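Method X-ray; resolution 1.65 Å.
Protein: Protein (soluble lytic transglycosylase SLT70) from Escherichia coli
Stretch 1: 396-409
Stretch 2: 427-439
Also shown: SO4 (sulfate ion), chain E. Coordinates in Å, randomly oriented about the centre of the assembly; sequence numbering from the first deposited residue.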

ATOM      1  N   LEU A 396      -4.343 -16.476 -15.444  1.00 11.01           N
ATOM      2  CA  LEU A 396      -4.952 -15.146 -15.410  1.00  9.93           C
ATOM      3  C   LEU A 396      -5.114 -14.809 -13.931  1.00  9.35           C
ATOM      4  O   LEU A 396      -6.226 -14.623 -13.430  1.00  9.79           O
ATOM      5  CB  LEU A 396      -6.317 -15.172 -16.132  1.00  9.46           C
ATOM      6  CG  LEU A 396      -6.228 -15.506 -17.631  1.00 10.68           C
ATOM      7  CD1 LEU A 396      -7.613 -15.763 -18.236  1.00 10.60           C
ATOM      8  CD2 LEU A 396      -5.510 -14.373 -18.358  1.00 13.34           C
ATOM      9  N   ASP A 397      -3.985 -14.718 -13.234  1.00 10.32           N
ATOM     10  CA  ASP A 397      -4.001 -14.465 -11.803  1.00 10.24           C
ATOM     11  C   ASP A 397      -4.704 -13.199 -11.329  1.00  9.91           C
ATOM     12  O   ASP A 397      -5.352 -13.229 -10.288  1.00 11.36           O
ATOM     13  CB  ASP A 397      -2.579 -14.544 -11.215  1.00 10.07           C
ATOM     14  CG  ASP A 397      -1.962 -15.941 -11.346  1.00 11.80           C
ATOM     15  OD1 ASP A 397      -1.636 -16.341 -12.468  1.00 12.10           O
ATOM     16  OD2 ASP A 397      -1.768 -16.648 -10.328  1.00 12.92           O
ATOM     17  N   ASN A 398      -4.587 -12.094 -12.064  1.00 11.34           N
ATOM     18  CA  ASN A 398      -5.248 -10.873 -11.612  1.00 10.95           C
ATOM     19  C   ASN A 398      -6.770 -10.993 -11.707  1.00 11.74           C
ATOM     20  O   ASN A 398      -7.496 -10.509 -10.831  1.00 11.42           O
ATOM     21  CB  ASN A 398      -4.772  -9.657 -12.414  1.00 11.31           C
ATOM     22  CG  ASN A 398      -3.324  -9.302 -12.133  1.00 13.31           C
ATOM     23  OD1 ASN A 398      -2.849  -9.445 -11.009  1.00 15.26           O
ATOM     24  ND2 ASN A 398      -2.606  -8.861 -13.164  1.00 14.54           N
ATOM     25  N   THR A 399      -7.234 -11.673 -12.758  1.00 11.24           N
ATOM     26  CA  THR A 399      -8.667 -11.879 -12.988  1.00 10.60           C
ATOM     27  C   THR A 399      -9.195 -12.858 -11.925  1.00 10.57           C
ATOM     28  O   THR A 399     -10.269 -12.651 -11.347  1.00 10.55           O
ATOM     29  CB  THR A 399      -8.929 -12.405 -14.422  1.00  9.56           C
ATOM     30  OG1 THR A 399      -8.304 -11.509 -15.362  1.00 11.51           O
ATOM     31  CG2 THR A 399     -10.448 -12.460 -14.725  1.00 10.83           C
ATOM     32  N   ALA A 400      -8.405 -13.885 -11.635  1.00 10.34           N
ATOM     33  CA  ALA A 400      -8.774 -14.863 -10.614  1.00 10.15           C
ATOM     34  C   ALA A 400      -8.832 -14.193  -9.232  1.00 10.72           C
ATOM     35  O   ALA A 400      -9.694 -14.532  -8.428  1.00 10.69           O
ATOM     36  CB  ALA A 400      -7.769 -16.007 -10.593  1.00 10.18           C
ATOM     37  N   ARG A 401      -7.894 -13.279  -8.948  1.00 10.87           N
ATOM     38  CA  ARG A 401      -7.875 -12.580  -7.654  1.00 10.57           C
ATOM     39  C   ARG A 401      -9.222 -11.885  -7.368  1.00 11.35           C
ATOM     40  O   ARG A 401      -9.738 -11.947  -6.250  1.00 11.93           O
ATOM     41  CB  ARG A 401      -6.723 -11.570  -7.599  1.00 11.77           C
ATOM     42  CG  ARG A 401      -6.717 -10.734  -6.326  1.00 13.93           C
ATOM     43  CD  ARG A 401      -5.569  -9.731  -6.292  1.00 19.84           C
ATOM     44  NE  ARG A 401      -5.706  -8.882  -5.111  1.00 23.13           N
ATOM     45  CZ  ARG A 401      -5.299  -9.222  -3.888  1.00 26.71           C
ATOM     46  NH1 ARG A 401      -4.664 -10.369  -3.681  1.00 24.89           N
ATOM     47  NH2 ARG A 401      -5.494  -8.392  -2.876  1.00 27.78           N
ATOM     48  N   SER A 402      -9.802 -11.248  -8.389  1.00 12.90           N
ATOM     49  CA  SER A 402     -11.086 -10.563  -8.234  1.00 12.91           C
ATOM     50  C   SER A 402     -12.208 -11.545  -7.921  1.00 12.70           C
ATOM     51  O   SER A 402     -13.091 -11.250  -7.111  1.00 12.85           O
ATOM     52  CB  SER A 402     -11.416  -9.764  -9.491  1.00 13.84           C
ATOM     53  OG  SER A 402     -10.400  -8.804  -9.709  1.00 15.97           O
ATOM     54  N   GLU A 403     -12.209 -12.689  -8.605  1.00 11.81           N
ATOM     55  CA  GLU A 403     -13.220 -13.712  -8.333  1.00 11.83           C
ATOM     56  C   GLU A 403     -13.035 -14.275  -6.925  1.00 12.23           C
ATOM     57  O   GLU A 403     -14.001 -14.439  -6.185  1.00 12.20           O
ATOM     58  CB  GLU A 403     -13.119 -14.864  -9.331  1.00 12.55           C
ATOM     59  CG  GLU A 403     -13.546 -14.514 -10.740  1.00 11.32           C
ATOM     60  CD  GLU A 403     -15.028 -14.752 -11.040  1.00 12.24           C
ATOM     61  OE1 GLU A 403     -15.860 -14.943 -10.119  1.00 11.88           O
ATOM     62  OE2 GLU A 403     -15.356 -14.721 -12.243  1.00 12.81           O
ATOM     63  N   TRP A 404     -11.786 -14.577  -6.570  1.00 12.77           N
ATOM     64  CA  TRP A 404     -11.474 -15.141  -5.260  1.00 11.47           C
ATOM     65  C   TRP A 404     -11.893 -14.176  -4.152  1.00 12.05           C
ATOM     66  O   TRP A 404     -12.404 -14.601  -3.108  1.00 12.16           O
ATOM     67  CB  TRP A 404      -9.975 -15.447  -5.167  1.00 11.29           C
ATOM     68  CG  TRP A 404      -9.568 -16.292  -3.993  1.00 11.07           C
ATOM     69  CD1 TRP A 404      -8.771 -15.916  -2.951  1.00 13.60           C
ATOM     70  CD2 TRP A 404      -9.842 -17.691  -3.802  1.00 11.93           C
ATOM     71  NE1 TRP A 404      -8.519 -16.996  -2.126  1.00 12.30           N
ATOM     72  CE2 TRP A 404      -9.163 -18.097  -2.624  1.00 12.60           C
ATOM     73  CE3 TRP A 404     -10.581 -18.642  -4.519  1.00 12.03           C
ATOM     74  CZ2 TRP A 404      -9.202 -19.417  -2.149  1.00 11.95           C
ATOM     75  CZ3 TRP A 404     -10.618 -19.955  -4.049  1.00 13.71           C
ATOM     76  CH2 TRP A 404      -9.932 -20.329  -2.874  1.00 13.03           C
ATOM     77  N   ALA A 405     -11.704 -12.882  -4.404  1.00 11.15           N
ATOM     78  CA  ALA A 405     -12.044 -11.851  -3.430  1.00 13.27           C
ATOM     79  C   ALA A 405     -13.521 -11.939  -3.062  1.00 13.90           C
ATOM     80  O   ALA A 405     -13.876 -11.817  -1.894  1.00 15.50           O
ATOM     81  CB  ALA A 405     -11.707 -10.466  -3.977  1.00 12.82           C
ATOM     82  N   ASN A 406     -14.377 -12.165  -4.059  1.00 15.40           N
ATOM     83  CA  ASN A 406     -15.817 -12.293  -3.816  1.00 16.54           C
ATOM     84  C   ASN A 406     -16.131 -13.565  -3.052  1.00 16.40           C
ATOM     85  O   ASN A 406     -16.996 -13.576  -2.186  1.00 18.05           O
ATOM     86  CB  ASN A 406     -16.592 -12.350  -5.136  1.00 18.83           C
ATOM     87  CG  ASN A 406     -16.720 -11.012  -5.800  1.00 24.17           C
ATOM     88  OD1 ASN A 406     -16.422  -9.979  -5.204  1.00 27.75           O
ATOM     89  ND2 ASN A 406     -17.203 -11.014  -7.043  1.00 27.67           N
ATOM     90  N   LEU A 407     -15.439 -14.644  -3.398  1.00 16.05           N
ATOM     91  CA  LEU A 407     -15.661 -15.930  -2.760  1.00 18.11           C
ATOM     92  C   LEU A 407     -15.289 -15.958  -1.264  1.00 20.34           C
ATOM     93  O   LEU A 407     -16.038 -16.500  -0.446  1.00 20.32           O
ATOM     94  CB  LEU A 407     -14.908 -17.009  -3.551  1.00 21.03           C
ATOM     95  CG  LEU A 407     -15.299 -18.482  -3.439  1.00 23.05           C
ATOM     96  CD1 LEU A 407     -16.806 -18.658  -3.550  1.00 22.66           C
ATOM     97  CD2 LEU A 407     -14.587 -19.251  -4.546  1.00 23.29           C
ATOM     98  N   VAL A 408     -14.202 -15.292  -0.887  1.00 18.35           N
ATOM     99  CA  VAL A 408     -13.766 -15.292   0.513  1.00 18.89           C
ATOM    100  C   VAL A 408     -14.414 -14.204   1.371  1.00 21.18           C
ATOM    101  O   VAL A 408     -14.446 -14.302   2.595  1.00 23.07           O
ATOM    102  CB  VAL A 408     -12.217 -15.191   0.628  1.00 18.48           C
ATOM    103  CG1 VAL A 408     -11.569 -16.308  -0.156  1.00 16.48           C
ATOM    104  CG2 VAL A 408     -11.718 -13.845   0.116  1.00 18.05           C
ATOM    105  N   LYS A 409     -14.980 -13.196   0.723  1.00 22.99           N
ATOM    106  CA  LYS A 409     -15.600 -12.075   1.422  1.00 25.98           C
ATOM    107  C   LYS A 409     -16.865 -12.447   2.202  1.00 27.30           C
ATOM    108  O   LYS A 409     -17.712 -13.203   1.716  1.00 26.97           O
ATOM    109  CB  LYS A 409     -15.912 -10.966   0.411  1.00 28.48           C
ATOM    110  CG  LYS A 409     -16.328  -9.628   1.003  1.00 30.96           C
ATOM    111  CD  LYS A 409     -16.528  -8.613  -0.107  1.00 34.94           C
ATOM    112  CE  LYS A 409     -17.661  -9.035  -1.044  1.00 38.57           C
ATOM    113  NZ  LYS A 409     -17.580  -8.401  -2.394  1.00 41.34           N
ATOM    114  N   GLN A 427      -2.175 -25.689  -5.386  1.00 11.62           N
ATOM    115  CA  GLN A 427      -0.997 -24.908  -5.733  1.00 11.61           C
ATOM    116  C   GLN A 427      -1.317 -23.525  -6.308  1.00 11.72           C
ATOM    117  O   GLN A 427      -0.563 -22.999  -7.136  1.00 11.76           O
ATOM    118  CB  GLN A 427      -0.034 -25.698  -6.629  1.00 11.63           C
ATOM    119  CG  GLN A 427       0.423 -26.973  -5.959  1.00 15.64           C
ATOM    120  CD  GLN A 427       1.615 -27.609  -6.627  1.00 17.65           C
ATOM    121  OE1 GLN A 427       2.016 -27.224  -7.732  1.00 20.06           O
ATOM    122  NE2 GLN A 427       2.194 -28.597  -5.963  1.00 18.81           N
ATOM    123  N   TRP A 428      -2.437 -22.960  -5.858  1.00 10.51           N
ATOM    124  CA  TRP A 428      -2.858 -21.600  -6.234  1.00  9.72           C
ATOM    125  C   TRP A 428      -2.288 -20.785  -5.062  1.00 10.25           C
ATOM    126  O   TRP A 428      -3.019 -20.344  -4.161  1.00 10.42           O
ATOM    127  CB  TRP A 428      -4.385 -21.485  -6.255  1.00 11.84           C
ATOM    128  CG  TRP A 428      -5.077 -22.358  -7.291  1.00 11.87           C
ATOM    129  CD1 TRP A 428      -4.521 -22.933  -8.396  1.00 14.46           C
ATOM    130  CD2 TRP A 428      -6.466 -22.715  -7.303  1.00 12.62           C
ATOM    131  NE1 TRP A 428      -5.484 -23.629  -9.104  1.00 12.90           N
ATOM    132  CE2 TRP A 428      -6.684 -23.510  -8.454  1.00 14.16           C
ATOM    133  CE3 TRP A 428      -7.547 -22.443  -6.453  1.00 11.95           C
ATOM    134  CZ2 TRP A 428      -7.950 -24.039  -8.777  1.00 13.95           C
ATOM    135  CZ3 TRP A 428      -8.808 -22.971  -6.773  1.00 15.97           C
ATOM    136  CH2 TRP A 428      -8.988 -23.760  -7.930  1.00 14.54           C
ATOM    137  N   TRP A 429      -0.965 -20.613  -5.081  1.00 10.42           N
ATOM    138  CA  TRP A 429      -0.237 -19.956  -3.982  1.00  9.64           C
ATOM    139  C   TRP A 429      -0.729 -18.563  -3.640  1.00 10.21           C
ATOM    140  O   TRP A 429      -0.882 -18.227  -2.454  1.00 10.33           O
ATOM    141  CB  TRP A 429       1.261 -19.940  -4.274  1.00 10.19           C
ATOM    142  CG  TRP A 429       1.787 -21.268  -4.782  1.00 11.53           C
ATOM    143  CD1 TRP A 429       2.447 -21.486  -5.960  1.00 12.75           C
ATOM    144  CD2 TRP A 429       1.743 -22.533  -4.104  1.00 13.75           C
ATOM    145  NE1 TRP A 429       2.828 -22.801  -6.046  1.00 14.21           N
ATOM    146  CE2 TRP A 429       2.414 -23.465  -4.921  1.00 14.19           C
ATOM    147  CE3 TRP A 429       1.201 -22.966  -2.883  1.00 16.68           C
ATOM    148  CZ2 TRP A 429       2.570 -24.810  -4.561  1.00 17.19           C
ATOM    149  CZ3 TRP A 429       1.355 -24.321  -2.520  1.00 20.07           C
ATOM    150  CH2 TRP A 429       2.038 -25.218  -3.360  1.00 18.32           C
ATOM    151  N   ASP A 430      -0.925 -17.735  -4.667  1.00  9.38           N
ATOM    152  CA  ASP A 430      -1.440 -16.392  -4.414  1.00 10.86           C
ATOM    153  C   ASP A 430      -2.831 -16.392  -3.767  1.00  9.99           C
ATOM    154  O   ASP A 430      -3.104 -15.609  -2.851  1.00  9.20           O
ATOM    155  CB  ASP A 430      -1.388 -15.488  -5.662  1.00 11.81           C
ATOM    156  CG  ASP A 430      -1.901 -16.140  -6.929  1.00 12.94           C
ATOM    157  OD1 ASP A 430      -2.490 -17.241  -6.920  1.00 13.24           O
ATOM    158  OD2 ASP A 430      -1.677 -15.526  -7.987  1.00 13.61           O
ATOM    159  N   LEU A 431      -3.710 -17.285  -4.217  1.00  9.60           N
ATOM    160  CA  LEU A 431      -5.046 -17.362  -3.641  1.00  9.24           C
ATOM    161  C   LEU A 431      -5.001 -17.840  -2.195  1.00  7.98           C
ATOM    162  O   LEU A 431      -5.786 -17.392  -1.365  1.00  8.31           O
ATOM    163  CB  LEU A 431      -5.958 -18.261  -4.495  1.00  9.92           C
ATOM    164  CG  LEU A 431      -6.060 -17.804  -5.956  1.00  9.72           C
ATOM    165  CD1 LEU A 431      -7.119 -18.656  -6.687  1.00 10.51           C
ATOM    166  CD2 LEU A 431      -6.450 -16.312  -6.006  1.00 10.95           C
ATOM    167  N   SER A 432      -4.075 -18.744  -1.895  1.00  8.97           N
ATOM    168  CA  SER A 432      -3.915 -19.239  -0.532  1.00  9.52           C
ATOM    169  C   SER A 432      -3.562 -18.060   0.379  1.00  9.36           C
ATOM    170  O   SER A 432      -4.210 -17.851   1.403  1.00  9.64           O
ATOM    171  CB  SER A 432      -2.811 -20.307  -0.482  1.00 10.32           C
ATOM    172  OG  SER A 432      -2.542 -20.739   0.846  1.00 11.47           O
ATOM    173  N   VAL A 433      -2.576 -17.256  -0.024  1.00  9.92           N
ATOM    174  CA  VAL A 433      -2.180 -16.098   0.801  1.00 10.10           C
ATOM    175  C   VAL A 433      -3.341 -15.096   0.913  1.00 10.81           C
ATOM    176  O   VAL A 433      -3.661 -14.591   1.999  1.00 10.24           O
ATOM    177  CB  VAL A 433      -0.908 -15.379   0.230  1.00  9.62           C
ATOM    178  CG1 VAL A 433      -0.637 -14.089   1.013  1.00 10.61           C
ATOM    179  CG2 VAL A 433       0.328 -16.296   0.325  1.00 10.02           C
ATOM    180  N   GLN A 434      -4.031 -14.867  -0.200  1.00 10.33           N
ATOM    181  CA  GLN A 434      -5.147 -13.928  -0.222  1.00  9.49           C
ATOM    182  C   GLN A 434      -6.256 -14.308   0.761  1.00 11.15           C
ATOM    183  O   GLN A 434      -6.833 -13.440   1.426  1.00 11.64           O
ATOM    184  CB  GLN A 434      -5.682 -13.818  -1.656  1.00 10.37           C
ATOM    185  CG  GLN A 434      -6.724 -12.724  -1.868  1.00 11.63           C
ATOM    186  CD  GLN A 434      -7.305 -12.729  -3.272  1.00 10.27           C
ATOM    187  OE1 GLN A 434      -6.720 -13.283  -4.199  1.00 13.09           O
ATOM    188  NE2 GLN A 434      -8.457 -12.087  -3.436  1.00 11.06           N
ATOM    189  N   ALA A 435      -6.546 -15.603   0.860  1.00 11.00           N
ATOM    190  CA  ALA A 435      -7.574 -16.085   1.774  1.00 11.29           C
ATOM    191  C   ALA A 435      -7.119 -15.923   3.227  1.00 12.08           C
ATOM    192  O   ALA A 435      -7.936 -15.600   4.094  1.00 13.56           O
ATOM    193  CB  ALA A 435      -7.912 -17.535   1.483  1.00 11.07           C
ATOM    194  N   THR A 436      -5.831 -16.137   3.513  1.00 12.38           N
ATOM    195  CA  THR A 436      -5.384 -15.960   4.898  1.00 12.36           C
ATOM    196  C   THR A 436      -5.513 -14.494   5.312  1.00 13.33           C
ATOM    197  O   THR A 436      -5.822 -14.198   6.461  1.00 14.12           O
ATOM    198  CB  THR A 436      -3.926 -16.451   5.155  1.00  9.94           C
ATOM    199  OG1 THR A 436      -2.989 -15.650   4.419  1.00 12.45           O
ATOM    200  CG2 THR A 436      -3.770 -17.914   4.761  1.00 10.14           C
ATOM    201  N   ILE A 437      -5.324 -13.583   4.360  1.00 14.11           N
ATOM    202  CA  ILE A 437      -5.435 -12.161   4.658  1.00 15.18           C
ATOM    203  C   ILE A 437      -6.900 -11.790   4.895  1.00 16.18           C
ATOM    204  O   ILE A 437      -7.219 -11.120   5.876  1.00 16.12           O
ATOM    205  CB  ILE A 437      -4.813 -11.301   3.545  1.00 14.65           C
ATOM    206  CG1 ILE A 437      -3.305 -11.516   3.536  1.00 14.85           C
ATOM    207  CG2 ILE A 437      -5.137  -9.816   3.748  1.00 16.55           C
ATOM    208  CD1 ILE A 437      -2.598 -10.941   2.312  1.00 15.96           C
ATOM    209  N   ALA A 438      -7.793 -12.279   4.035  1.00 15.85           N
ATOM    210  CA  ALA A 438      -9.224 -12.005   4.186  1.00 17.65           C
ATOM    211  C   ALA A 438      -9.767 -12.500   5.526  1.00 18.06           C
ATOM    212  O   ALA A 438     -10.577 -11.822   6.160  1.00 20.21           O
ATOM    213  CB  ALA A 438     -10.013 -12.654   3.041  1.00 14.96           C
ATOM    214  N   GLY A 439      -9.316 -13.672   5.968  1.00 17.01           N
ATOM    215  CA  GLY A 439      -9.807 -14.210   7.223  1.00 17.26           C
ATOM    216  C   GLY A 439      -8.971 -13.856   8.437  1.00 17.97           C
ATOM    217  O   GLY A 439      -9.284 -14.308   9.544  1.00 18.13           O
TER
HETATM  218  S   SO4 E 704      -4.476 -11.411 -15.660  1.00 38.61           S
HETATM  219  O1  SO4 E 704      -4.090 -11.991 -16.957  1.00 37.75           O
HETATM  220  O2  SO4 E 704      -5.617 -12.133 -15.085  1.00 34.94           O
HETATM  221  O3  SO4 E 704      -3.329 -11.502 -14.734  1.00 37.58           O
HETATM  222  O4  SO4 E 704      -4.872 -10.004 -15.878  1.00 40.24           O
HETATM  223  O   HOH W   1      -4.549 -14.656  -8.132  0.59 15.62           O
HETATM  224  O   HOH W   2      -4.210 -13.301  -5.225  1.00 18.74           O

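Two helices that run the same way at a shallow angle can bury a common seam of side chains, and a polar group that falls on that seam is usually satisfied there, by a partner or by water. The pair in SLT70 illustrates the point. Helix 397-408 and helix 429-438 cross at -36°, their axes approaching to 10.1 Å, and the contact buries 541 Å² in total.

The seam opens just before the second helix, at its N-cap residue W428, whose CZ3 lies 4.4 Å from CZ3 of W404, an oblique apolar contact between two indoles. Two residues on, D430 points toward the first helix and meets D397 in a buried setting. OD2 of D430 and OD2 of D397 are only 2.6 Å apart, a separation at which two carboxylates would repel strongly; one of the acids probably carries a proton. Water 1 joins the same pair, donating to D397 O at 2.7 Å and, more weakly, to D430 OD2 at 3.0 Å.

L431 supplies the apolar counterpart. Its side chain covers one face of the W404 indole: CB sits 3.7 Å from the centroid of the five-membered ring, almost on the ring normal, in a CH-pi contact, and CD2 comes within 3.7 Å of W404 CG. Its carbonyl serves the same tryptophan, since W404 NE1 donates a weak hydrogen bond to L431 O at 2.9 Å, with a bent angle of 121°. That oxygen also accepts the helical bond from A435 N.

Q434 makes the clearest polar link. It donates from NE2 to R401 O at 3.1 Å with a nearly straight angle of 179°. R401 O likewise receives the backbone bond from A405 N. The other end of the amide is also engaged: Q434 OE1 accepts from water 2 at 2.7 Å, and that water accepts a weak bond from R401 NH1 at 3.3 Å. Q434 CD, meanwhile, lies over one face of the R401 guanidinium and near the edge of the W404 ring.

Beyond this point small side chains suit the close backbones. A435 and V408 have CA atoms 6.4 Å apart; A435 CB lies 3.7 Å from W404 NE1 and 4.2 Å from V408 CG1. Three residues later, A438 CB packs against V408 CG2 at 3.6 Å, completing the seam with a purely apolar contact.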